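Local structure of aromatic-amino-acid:2-oxoglutarate transaminase (Candida albicans, 6HND) at residues Trp460-Tyr465 and Thr510-Glu515; Gly426-Ile431 and Val439-Asn444; Tyr408-Leu413 and Leu491-Ala496; Pro289-Pro294 and Leu412-Ile417. The protein probably transfers amino groups from aromatic amino acids, and perhaps 2-aminoadipate, to a 2-oxo acid, with pyridoxal 5'-phosphate as cofactor. All blocks are in the same frame, centred on the assembly; numbering follows the deposited sequence.

Contact 1 (Trp460-Tyr465 and Thr510-Glu515); sequences WKLISY and TDAVYE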
# COMPACT_ATOMS: atom_id res chain seq x y z
N TRP B 460 -32.48 -9.07 13.39
CA TRP B 460 -33.07 -7.96 14.18
C TRP B 460 -33.21 -8.39 15.65
O TRP B 460 -32.84 -7.59 16.52
CB TRP B 460 -34.41 -7.51 13.61
CG TRP B 460 -34.30 -6.75 12.34
CD1 TRP B 460 -34.76 -7.13 11.10
CD2 TRP B 460 -33.69 -5.47 12.17
NE1 TRP B 460 -34.49 -6.16 10.19
CE2 TRP B 460 -33.82 -5.13 10.81
CE3 TRP B 460 -33.05 -4.58 13.03
CZ2 TRP B 460 -33.32 -3.93 10.30
CZ3 TRP B 460 -32.54 -3.40 12.52
CH2 TRP B 460 -32.68 -3.09 11.17
N LYS B 461 -33.68 -9.61 15.92
CA LYS B 461 -33.85 -10.16 17.29
C LYS B 461 -32.51 -10.20 18.06
O LYS B 461 -32.49 -9.82 19.26
CB LYS B 461 -34.45 -11.56 17.23
CG LYS B 461 -35.09 -12.02 18.53
CD LYS B 461 -36.08 -10.99 19.07
CE LYS B 461 -37.14 -11.59 19.94
NZ LYS B 461 -37.94 -10.52 20.57
N LEU B 462 -31.45 -10.69 17.43
CA LEU B 462 -30.09 -10.75 18.05
C LEU B 462 -29.66 -9.32 18.40
O LEU B 462 -29.20 -9.11 19.54
CB LEU B 462 -29.08 -11.39 17.08
CG LEU B 462 -29.32 -12.83 16.64
CD1 LEU B 462 -28.13 -13.32 15.85
CD2 LEU B 462 -29.56 -13.75 17.80
N ILE B 463 -29.81 -8.38 17.45
CA ILE B 463 -29.42 -6.95 17.67
C ILE B 463 -30.18 -6.42 18.90
O ILE B 463 -29.52 -5.90 19.80
CB ILE B 463 -29.64 -6.08 16.42
CG1 ILE B 463 -28.76 -6.54 15.25
CG2 ILE B 463 -29.42 -4.61 16.75
CD1 ILE B 463 -29.20 -5.99 13.91
N SER B 464 -31.50 -6.67 18.98
CA SER B 464 -32.35 -6.27 20.14
C SER B 464 -31.88 -6.98 21.42
O SER B 464 -31.92 -6.32 22.47
CB SER B 464 -33.83 -6.46 19.90
OG SER B 464 -34.15 -7.81 19.72
N TYR B 465 -31.34 -8.20 21.34
CA TYR B 465 -30.79 -8.93 22.52
C TYR B 465 -29.33 -8.53 22.85
O TYR B 465 -28.81 -9.01 23.87
CB TYR B 465 -30.95 -10.44 22.33
CG TYR B 465 -32.21 -11.01 22.93
CD1 TYR B 465 -33.46 -10.75 22.38
CD2 TYR B 465 -32.15 -11.83 24.05
CE1 TYR B 465 -34.62 -11.28 22.94
CE2 TYR B 465 -33.30 -12.39 24.60
CZ TYR B 465 -34.53 -12.10 24.05
OH TYR B 465 -35.63 -12.64 24.62
N THR B 510 -28.17 -17.28 22.08
CA THR B 510 -29.03 -18.46 22.24
C THR B 510 -30.38 -18.07 22.86
O THR B 510 -31.38 -18.70 22.44
CB THR B 510 -28.24 -19.52 23.01
OG1 THR B 510 -27.72 -18.89 24.19
CG2 THR B 510 -27.11 -20.05 22.16
N ASP B 511 -30.41 -17.10 23.79
CA ASP B 511 -31.66 -16.52 24.36
C ASP B 511 -32.49 -15.92 23.21
O ASP B 511 -33.70 -16.17 23.13
CB ASP B 511 -31.37 -15.40 25.36
CG ASP B 511 -30.84 -15.79 26.74
OD1 ASP B 511 -30.85 -17.01 27.09
OD2 ASP B 511 -30.42 -14.86 27.46
N ALA B 512 -31.86 -15.12 22.36
CA ALA B 512 -32.53 -14.48 21.20
C ALA B 512 -33.10 -15.55 20.25
O ALA B 512 -34.23 -15.36 19.78
CB ALA B 512 -31.55 -13.57 20.51
N VAL B 513 -32.36 -16.63 19.95
CA VAL B 513 -32.83 -17.68 19.01
C VAL B 513 -34.00 -18.42 19.67
O VAL B 513 -35.03 -18.64 18.97
CB VAL B 513 -31.74 -18.67 18.55
CG1 VAL B 513 -32.33 -19.66 17.56
CG2 VAL B 513 -30.52 -17.99 17.93
N TYR B 514 -33.85 -18.77 20.94
CA TYR B 514 -34.89 -19.42 21.77
C TYR B 514 -36.20 -18.62 21.69
O TYR B 514 -37.24 -19.22 21.37
CB TYR B 514 -34.50 -19.55 23.24
CG TYR B 514 -35.53 -20.33 24.01
CD1 TYR B 514 -35.61 -21.71 23.85
CD2 TYR B 514 -36.47 -19.71 24.82
CE1 TYR B 514 -36.58 -22.45 24.51
CE2 TYR B 514 -37.45 -20.44 25.48
CZ TYR B 514 -37.51 -21.82 25.33
OH TYR B 514 -38.45 -22.60 25.94
N GLU B 515 -36.16 -17.32 21.99
CA GLU B 515 -37.38 -16.49 21.97
C GLU B 515 -37.94 -16.51 20.55
O GLU B 515 -39.16 -16.64 20.40
CB GLU B 515 -37.13 -15.05 22.42
CG GLU B 515 -38.42 -14.33 22.85
CD GLU B 515 -38.40 -12.81 22.67
OE1 GLU B 515 -39.17 -12.31 21.79
OE2 GLU B 515 -37.61 -12.13 23.38
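Lys461, Leu462 and Tyr465 face Ala512 and Glu515 where helices 451-465 and 499-518 pack in the C-terminal domain of this aminotransferase. The segment axes approach to 8.8 Å, at 132° between their N-to-C directions. Lys461 comes first. Its CG is anti to the backbone N (chi1 -160°), and the chain then bends and crosses Glu515 at about a right angle. NZ forms a salt bridge with Glu515 OE1. The modelled distance of 2.5 Å is doubtful, because OE1 sits too close to a neighbouring atom. NZ also donates to the carbonyl of Phe523. The next residue, Leu462, presses CD2 onto Ala512 CB at 3.4 Å, tighter than usual for two carbons. The same methyl lies more distantly from Val513 CG2. Ser464 stays on its own helix and donates OG to Lys461 O, which also takes the Tyr465 amide on the same face of its plane. Tyr465 then lays its ring over the other helix. Ala512 CA lies 3.8 Å from the ring centroid, nearly on the normal, in a CH-pi contact. At the ring edge, Tyr465 OH donates to Glu515 OE2 over a very short 2.4 Å.

Contact 2 (Gly426-Ile431 and Val439-Asn444); sequences GYVDVI and VTFKIN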
# COMPACT_ATOMS: atom_id res chain seq x y z
N GLY B 426 -32.61 -28.35 19.89
CA GLY B 426 -32.23 -28.56 18.47
C GLY B 426 -32.55 -27.37 17.56
O GLY B 426 -32.56 -27.56 16.36
N TYR B 427 -32.74 -26.17 18.10
CA TYR B 427 -33.01 -24.96 17.28
C TYR B 427 -31.70 -24.49 16.63
O TYR B 427 -31.73 -23.88 15.54
CB TYR B 427 -33.62 -23.82 18.11
CG TYR B 427 -34.93 -24.09 18.82
CD1 TYR B 427 -35.83 -25.04 18.40
CD2 TYR B 427 -35.27 -23.32 19.92
CE1 TYR B 427 -37.03 -25.24 19.07
CE2 TYR B 427 -36.45 -23.51 20.61
CZ TYR B 427 -37.34 -24.47 20.18
OH TYR B 427 -38.50 -24.63 20.89
N VAL B 428 -30.59 -24.72 17.31
CA VAL B 428 -29.25 -24.26 16.84
C VAL B 428 -28.29 -25.44 16.93
O VAL B 428 -28.53 -26.37 17.73
CB VAL B 428 -28.75 -23.04 17.63
CG1 VAL B 428 -29.73 -21.86 17.56
CG2 VAL B 428 -28.41 -23.40 19.07
N ASP B 429 -27.25 -25.40 16.11
CA ASP B 429 -26.11 -26.35 16.17
C ASP B 429 -24.87 -25.53 15.85
O ASP B 429 -25.04 -24.36 15.44
CB ASP B 429 -26.28 -27.52 15.19
CG ASP B 429 -25.51 -28.77 15.59
OD1 ASP B 429 -24.65 -28.68 16.48
OD2 ASP B 429 -25.77 -29.82 15.01
N VAL B 430 -23.70 -26.13 16.05
CA VAL B 430 -22.38 -25.50 15.84
C VAL B 430 -21.51 -26.51 15.12
O VAL B 430 -21.53 -27.69 15.53
CB VAL B 430 -21.75 -25.09 17.17
CG1 VAL B 430 -21.21 -23.68 17.08
CG2 VAL B 430 -22.72 -25.20 18.32
N ILE B 431 -20.80 -26.07 14.09
CA ILE B 431 -19.59 -26.76 13.57
C ILE B 431 -18.42 -26.44 14.52
O ILE B 431 -18.19 -25.25 14.76
CB ILE B 431 -19.26 -26.33 12.13
CG1 ILE B 431 -20.50 -26.37 11.22
CG2 ILE B 431 -18.13 -27.19 11.59
CD1 ILE B 431 -21.20 -27.72 11.19
N VAL B 439 -16.71 -19.53 14.03
CA VAL B 439 -17.68 -20.63 14.28
C VAL B 439 -18.88 -20.47 13.36
O VAL B 439 -19.51 -19.38 13.39
CB VAL B 439 -18.14 -20.65 15.73
CG1 VAL B 439 -19.14 -21.77 15.95
CG2 VAL B 439 -16.98 -20.81 16.70
N THR B 440 -19.22 -21.51 12.59
CA THR B 440 -20.55 -21.62 11.94
C THR B 440 -21.60 -22.00 13.00
O THR B 440 -21.51 -23.09 13.65
CB THR B 440 -20.58 -22.62 10.77
OG1 THR B 440 -19.69 -22.16 9.77
CG2 THR B 440 -21.96 -22.73 10.16
N PHE B 441 -22.59 -21.12 13.13
CA PHE B 441 -23.74 -21.26 14.07
C PHE B 441 -24.98 -21.45 13.21
O PHE B 441 -25.46 -20.46 12.62
CB PHE B 441 -23.82 -20.02 14.96
CG PHE B 441 -24.87 -20.08 16.04
CD1 PHE B 441 -24.68 -20.85 17.17
CD2 PHE B 441 -26.00 -19.29 15.97
CE1 PHE B 441 -25.62 -20.86 18.19
CE2 PHE B 441 -26.96 -19.32 16.97
CZ PHE B 441 -26.75 -20.08 18.09
N LYS B 442 -25.44 -22.69 13.14
CA LYS B 442 -26.58 -23.13 12.31
C LYS B 442 -27.89 -22.85 13.03
O LYS B 442 -27.97 -23.00 14.26
CB LYS B 442 -26.40 -24.61 11.96
CG LYS B 442 -25.26 -24.88 10.99
CD LYS B 442 -25.32 -26.23 10.32
CE LYS B 442 -24.57 -27.29 11.09
NZ LYS B 442 -24.21 -28.44 10.22
N ILE B 443 -28.87 -22.40 12.26
CA ILE B 443 -30.27 -22.18 12.68
C ILE B 443 -31.12 -23.22 11.97
O ILE B 443 -31.22 -23.12 10.71
CB ILE B 443 -30.70 -20.75 12.30
CG1 ILE B 443 -29.68 -19.69 12.73
CG2 ILE B 443 -32.10 -20.48 12.84
CD1 ILE B 443 -29.29 -19.72 14.19
N ASN B 444 -31.67 -24.17 12.72
CA ASN B 444 -32.52 -25.29 12.22
C ASN B 444 -33.93 -24.72 11.96
O ASN B 444 -34.92 -25.17 12.60
CB ASN B 444 -32.42 -26.54 13.12
CG ASN B 444 -30.99 -27.07 13.19
OD1 ASN B 444 -30.22 -26.96 12.23
ND2 ASN B 444 -30.60 -27.66 14.32
O HOH W 1 -17.32 -23.51 12.67
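Val428 and Phe441 cross obliquely on one face of an antiparallel beta hairpin, strands 428-430 and 438-443. The valine sets CG1 against Phe441 CZ at 3.5 Å, with CB and CG2 close behind. Phe441 has CG anti to its backbone N (chi1 -175°), and the ring extends towards the partner strand. Ile443 CD1 touches Val428 CG1 on this same face, which helices 392-418 and 499-518 cover. Near the hairpin's connection, Ile431 and Thr440 lie side by side and point the same way, CG1 to CB 3.8 Å. Ile431 CD1 also lies against CE and NZ at the tip of Lys442; NZ donates to the carbonyl of Phe212. The backbones are joined at the hydrogen-bonded pair Asp429-Lys442, with Lys442 N to Asp429 O at 2.9 Å. Ile431 N donates to Thr440 O, and a water bridges Ile431 O and Thr440 N. At the far end Asn444 holds two carbonyls. Its N reaches Tyr427 O, and its ND2 reaches Gly426 O at 2.8 Å with an angle of 168°, from above the carbonyl plane. The face of Val428, Val430, Phe441 and Ile443 is thus apolar, Ile431 packs separately, and amide bonding extends to the Schellman motif at Gly426.

Contact 3 (Tyr408-Leu413 and Leu491-Ala496); sequences YRKDLL and LCYALA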
# COMPACT_ATOMS: atom_id res chain seq x y z
N TYR B 408 -8.89 -22.04 24.05
CA TYR B 408 -9.75 -21.86 25.25
C TYR B 408 -10.99 -21.07 24.81
O TYR B 408 -12.12 -21.49 25.18
CB TYR B 408 -8.98 -21.22 26.40
CG TYR B 408 -9.77 -21.05 27.67
CD1 TYR B 408 -10.16 -22.15 28.42
CD2 TYR B 408 -10.13 -19.79 28.14
CE1 TYR B 408 -10.90 -22.02 29.59
CE2 TYR B 408 -10.86 -19.64 29.31
CZ TYR B 408 -11.25 -20.76 30.03
OH TYR B 408 -11.96 -20.64 31.19
N ARG B 409 -10.80 -19.98 24.04
CA ARG B 409 -11.90 -19.07 23.63
C ARG B 409 -12.93 -19.87 22.83
O ARG B 409 -14.14 -19.79 23.16
CB ARG B 409 -11.37 -17.87 22.84
CG ARG B 409 -10.82 -16.74 23.70
CD ARG B 409 -9.93 -15.80 22.90
NE ARG B 409 -9.58 -14.64 23.69
CZ ARG B 409 -10.18 -13.47 23.60
NH1 ARG B 409 -11.11 -13.26 22.69
NH2 ARG B 409 -9.82 -12.50 24.41
N LYS B 410 -12.48 -20.67 21.86
CA LYS B 410 -13.42 -21.41 20.98
C LYS B 410 -14.28 -22.37 21.82
O LYS B 410 -15.52 -22.42 21.61
CB LYS B 410 -12.68 -22.17 19.88
CG LYS B 410 -13.60 -22.97 18.96
CD LYS B 410 -13.73 -24.41 19.37
CE LYS B 410 -12.52 -25.23 18.99
NZ LYS B 410 -12.74 -26.67 19.24
N ASP B 411 -13.65 -23.10 22.74
CA ASP B 411 -14.36 -24.12 23.57
C ASP B 411 -15.37 -23.44 24.51
O ASP B 411 -16.49 -23.98 24.69
CB ASP B 411 -13.36 -24.99 24.34
CG ASP B 411 -12.51 -25.86 23.44
OD1 ASP B 411 -12.90 -26.08 22.25
OD2 ASP B 411 -11.45 -26.29 23.94
N LEU B 412 -14.98 -22.32 25.10
CA LEU B 412 -15.85 -21.51 25.99
C LEU B 412 -17.13 -21.13 25.22
O LEU B 412 -18.24 -21.50 25.66
CB LEU B 412 -15.07 -20.27 26.43
CG LEU B 412 -15.51 -19.63 27.74
CD1 LEU B 412 -15.40 -20.61 28.90
CD2 LEU B 412 -14.68 -18.38 27.98
N LEU B 413 -16.99 -20.48 24.06
CA LEU B 413 -18.16 -20.06 23.24
C LEU B 413 -19.02 -21.29 22.94
O LEU B 413 -20.26 -21.17 23.02
CB LEU B 413 -17.68 -19.37 21.97
CG LEU B 413 -18.77 -19.01 20.98
CD1 LEU B 413 -19.72 -18.00 21.60
CD2 LEU B 413 -18.17 -18.48 19.68
N LEU B 491 -19.70 -16.61 13.82
CA LEU B 491 -19.34 -16.07 15.16
C LEU B 491 -17.83 -15.93 15.20
O LEU B 491 -17.17 -16.85 14.70
CB LEU B 491 -19.81 -17.03 16.25
CG LEU B 491 -21.26 -17.52 16.11
CD1 LEU B 491 -21.55 -18.55 17.19
CD2 LEU B 491 -22.23 -16.36 16.19
N CYS B 492 -17.34 -14.82 15.74
CA CYS B 492 -15.90 -14.59 15.98
C CYS B 492 -15.65 -14.31 17.47
O CYS B 492 -16.24 -13.35 17.99
CB CYS B 492 -15.37 -13.46 15.12
SG CYS B 492 -13.61 -13.17 15.43
N TYR B 493 -14.77 -15.12 18.08
CA TYR B 493 -14.39 -15.08 19.52
C TYR B 493 -13.00 -14.44 19.67
O TYR B 493 -12.32 -14.64 20.70
CB TYR B 493 -14.44 -16.49 20.13
CG TYR B 493 -13.80 -17.54 19.27
CD1 TYR B 493 -12.42 -17.73 19.29
CD2 TYR B 493 -14.54 -18.29 18.38
CE1 TYR B 493 -11.80 -18.66 18.49
CE2 TYR B 493 -13.94 -19.27 17.59
CZ TYR B 493 -12.57 -19.45 17.64
OH TYR B 493 -11.96 -20.35 16.85
N ALA B 494 -12.55 -13.69 18.66
CA ALA B 494 -11.23 -13.03 18.65
C ALA B 494 -11.33 -11.67 19.33
O ALA B 494 -10.32 -11.24 19.89
CB ALA B 494 -10.72 -12.92 17.23
N LEU B 495 -12.50 -11.02 19.30
CA LEU B 495 -12.63 -9.59 19.67
C LEU B 495 -12.82 -9.46 21.19
O LEU B 495 -12.29 -8.50 21.78
CB LEU B 495 -13.78 -8.93 18.89
CG LEU B 495 -13.43 -7.64 18.14
CD1 LEU B 495 -14.68 -6.83 17.85
CD2 LEU B 495 -12.40 -6.76 18.87
N ALA B 496 -13.54 -10.37 21.82
CA ALA B 496 -13.94 -10.25 23.24
C ALA B 496 -12.72 -9.91 24.10
O ALA B 496 -11.66 -10.43 23.80
CB ALA B 496 -14.56 -11.56 23.67
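Arg409, Lys410 and Leu413 on helix 392-418 meet Leu491, Tyr493 and Ala496 in a buried packing of helix against strand end. The contact lies where strand 488-492 runs out into a loop. Tyr493 is central. Its CG stands between the backbone N and the carbonyl carbon (chi1 46°), and the ring lies against the helix. Lys410 runs beside it, pointing the same way. Lys410 CA lies over the ring centre, and CB makes a CH-pi contact at 4.0 Å from the ring centroid. The lysine tip turns away to salt bridges with Asp432 and Asp411. Leu413 crosses the ring at about a right angle, with CD2 3.9 Å from Tyr493 CD2. The same methyl touches Leu491 CB. In the fold, this joins the long helix to the four-stranded antiparallel sheet of the C-terminal domain. Arg409 adds the polar part. Its chain is extended from CG to NE and carries the guanidinium to the loop backbone. NH1 donates to Tyr493 O at 2.7 Å. NH1 and NH2 also grip Ala496 O together, at 3.1 Å and 2.8 Å, from the same face of that carbonyl. Both acceptor oxygens lie in the guanidinium plane. Three bonds therefore fix how this buried group is turned, and they tie together the two ends of the loop segment 493-496. The second subunit borders the site: Leu495 O accepts from Asn47 ND2 of that subunit. The Ala494 side chain is about 10 Å from a bound pyridoxal-5'-phosphate.

Contact 4 (Pro289-Pro294 and Leu412-Ile417); sequences PKYEKP and LLLYSI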
# COMPACT_ATOMS: atom_id res chain seq x y z
N PRO B 289 -7.68 -28.04 18.99
CA PRO B 289 -8.13 -29.39 19.30
C PRO B 289 -9.66 -29.44 19.37
O PRO B 289 -10.28 -28.40 19.66
CB PRO B 289 -7.52 -29.77 20.65
CG PRO B 289 -6.69 -28.57 21.09
CD PRO B 289 -6.91 -27.45 20.08
N LYS B 290 -10.24 -30.62 19.09
CA LYS B 290 -11.72 -30.78 19.05
C LYS B 290 -12.29 -30.49 20.45
O LYS B 290 -11.59 -30.65 21.47
CB LYS B 290 -12.13 -32.11 18.42
CG LYS B 290 -12.10 -33.36 19.28
CD LYS B 290 -13.11 -34.40 18.78
CE LYS B 290 -12.59 -35.83 18.83
NZ LYS B 290 -12.28 -36.26 20.22
N TYR B 291 -13.51 -29.96 20.49
CA TYR B 291 -14.15 -29.48 21.73
C TYR B 291 -14.08 -30.55 22.83
O TYR B 291 -14.42 -31.73 22.58
CB TYR B 291 -15.61 -29.11 21.49
CG TYR B 291 -16.37 -28.82 22.75
CD1 TYR B 291 -16.33 -27.56 23.31
CD2 TYR B 291 -17.11 -29.80 23.38
CE1 TYR B 291 -17.01 -27.28 24.48
CE2 TYR B 291 -17.82 -29.53 24.54
CZ TYR B 291 -17.75 -28.27 25.11
OH TYR B 291 -18.40 -27.97 26.26
N GLU B 292 -13.69 -30.12 24.03
CA GLU B 292 -13.99 -30.83 25.29
C GLU B 292 -14.44 -29.79 26.34
O GLU B 292 -13.99 -28.64 26.25
CB GLU B 292 -12.80 -31.73 25.62
CG GLU B 292 -11.61 -31.03 26.25
CD GLU B 292 -10.60 -32.05 26.76
OE1 GLU B 292 -10.12 -32.87 25.94
OE2 GLU B 292 -10.33 -32.06 27.99
N LYS B 293 -15.35 -30.17 27.26
CA LYS B 293 -15.84 -29.28 28.36
C LYS B 293 -14.66 -28.47 28.91
O LYS B 293 -13.63 -29.06 29.23
CB LYS B 293 -16.48 -30.09 29.49
CG LYS B 293 -17.29 -29.27 30.49
CD LYS B 293 -18.39 -30.04 31.24
CE LYS B 293 -19.35 -30.82 30.35
NZ LYS B 293 -19.77 -30.06 29.14
N PRO B 294 -14.75 -27.12 28.99
CA PRO B 294 -13.79 -26.33 29.78
C PRO B 294 -13.88 -26.60 31.30
O PRO B 294 -14.90 -27.14 31.77
CB PRO B 294 -14.13 -24.86 29.46
CG PRO B 294 -15.11 -24.89 28.31
CD PRO B 294 -15.74 -26.27 28.32
N LEU B 412 -14.98 -22.32 25.10
CA LEU B 412 -15.85 -21.51 25.99
C LEU B 412 -17.13 -21.13 25.22
O LEU B 412 -18.24 -21.50 25.66
CB LEU B 412 -15.07 -20.27 26.43
CG LEU B 412 -15.51 -19.63 27.74
CD1 LEU B 412 -15.40 -20.61 28.90
CD2 LEU B 412 -14.68 -18.38 27.98
N LEU B 413 -16.99 -20.48 24.06
CA LEU B 413 -18.16 -20.06 23.24
C LEU B 413 -19.02 -21.29 22.94
O LEU B 413 -20.26 -21.17 23.02
CB LEU B 413 -17.68 -19.37 21.97
CG LEU B 413 -18.77 -19.01 20.98
CD1 LEU B 413 -19.72 -18.00 21.60
CD2 LEU B 413 -18.17 -18.48 19.68
N LEU B 414 -18.38 -22.41 22.58
CA LEU B 414 -19.10 -23.68 22.27
C LEU B 414 -19.84 -24.19 23.53
O LEU B 414 -20.99 -24.62 23.36
CB LEU B 414 -18.15 -24.73 21.67
CG LEU B 414 -18.27 -24.90 20.15
CD1 LEU B 414 -17.76 -23.66 19.44
CD2 LEU B 414 -17.54 -26.12 19.65
N TYR B 415 -19.21 -24.14 24.71
CA TYR B 415 -19.85 -24.49 26.01
C TYR B 415 -21.07 -23.58 26.20
O TYR B 415 -22.21 -24.09 26.30
CB TYR B 415 -18.83 -24.40 27.15
CG TYR B 415 -19.38 -24.69 28.53
CD1 TYR B 415 -19.62 -25.99 28.94
CD2 TYR B 415 -19.65 -23.67 29.43
CE1 TYR B 415 -20.14 -26.27 30.19
CE2 TYR B 415 -20.17 -23.93 30.69
CZ TYR B 415 -20.41 -25.24 31.07
OH TYR B 415 -20.92 -25.53 32.30
N SER B 416 -20.89 -22.27 26.13
CA SER B 416 -21.98 -21.28 26.34
C SER B 416 -23.19 -21.67 25.48
O SER B 416 -24.31 -21.36 25.90
CB SER B 416 -21.54 -19.86 26.06
OG SER B 416 -21.38 -19.65 24.67
N ILE B 417 -22.97 -22.34 24.35
CA ILE B 417 -24.04 -22.67 23.37
C ILE B 417 -24.64 -24.03 23.76
O ILE B 417 -25.89 -24.14 23.79
CB ILE B 417 -23.52 -22.63 21.91
CG1 ILE B 417 -23.23 -21.19 21.44
CG2 ILE B 417 -24.49 -23.33 20.95
CD1 ILE B 417 -22.31 -21.11 20.24
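Leu412 meets Pro294 at one end of a contact between helix 392-418 and the loop 289-294. The packing is apolar, with no hydrogen bond across it. Leu412 CB points away from the loop, yet its CD1 comes within 4.3 Å of Pro294 CG. The proline ring also borders the backbone N of Leu412. Leu413 turns to the other side of the helix, and its carbonyl accepts from Ser416 OG. Leu414 faces the loop directly. It slides past Tyr291 in the opposite direction, with CB 3.7 Å from Tyr291 CD1 and CD2 near Tyr291 CB. Tyr415 touches three loop residues. Its CG is anti to the backbone N (chi1 178°), and the side chain runs at a slant across those of Tyr291, Lys293 and Pro294. Pro294 CD packs on Tyr415 CB at 3.8 Å. Tyr291 OH approaches in the plane of the Tyr415 ring, at its edge, 3.5 Å from CD1. This buried hydroxyl has no hydrogen-bonding partner in the model. Lys293 bends at its last two torsions, and NZ arrives at the same ring edge, 4.0 Å from Tyr415 CE1. The loop has other ties nearby. Tyr291 N donates to Asp432 OD2, and the Tyr291 ring meets Phe418 edge-to-face. The loop follows strand 276-280 of the large mixed sheet, and here it packs on helix 392-418. The same helix also meets helix 499-518 through Leu412 and Leu413, and strand 438-443 through Leu413, Leu414 and Ile417.

Along the chain, contact 3 begins on helix 392-418 where contact 4 ends, and the two share Leu412 and Leu413. Their centres are 9 Å apart. Contact 2 is nested inside the loop closed by contact 3. Strands 438-443 and 488-492 are neighbours in one antiparallel sheet and join these two contacts, with centres 15 Å apart. Contact 1 adds helix 499-518, whose Val513 packs on Val428 of contact 2; these two centres are 14 Å apart. Contacts 1 and 4 touch through Thr510 and Ile417, although their centres are 21 Å apart, the largest separation. Together they pack sheet, helices and loop into one unit. Contacts 1 and 3 also reach the second subunit.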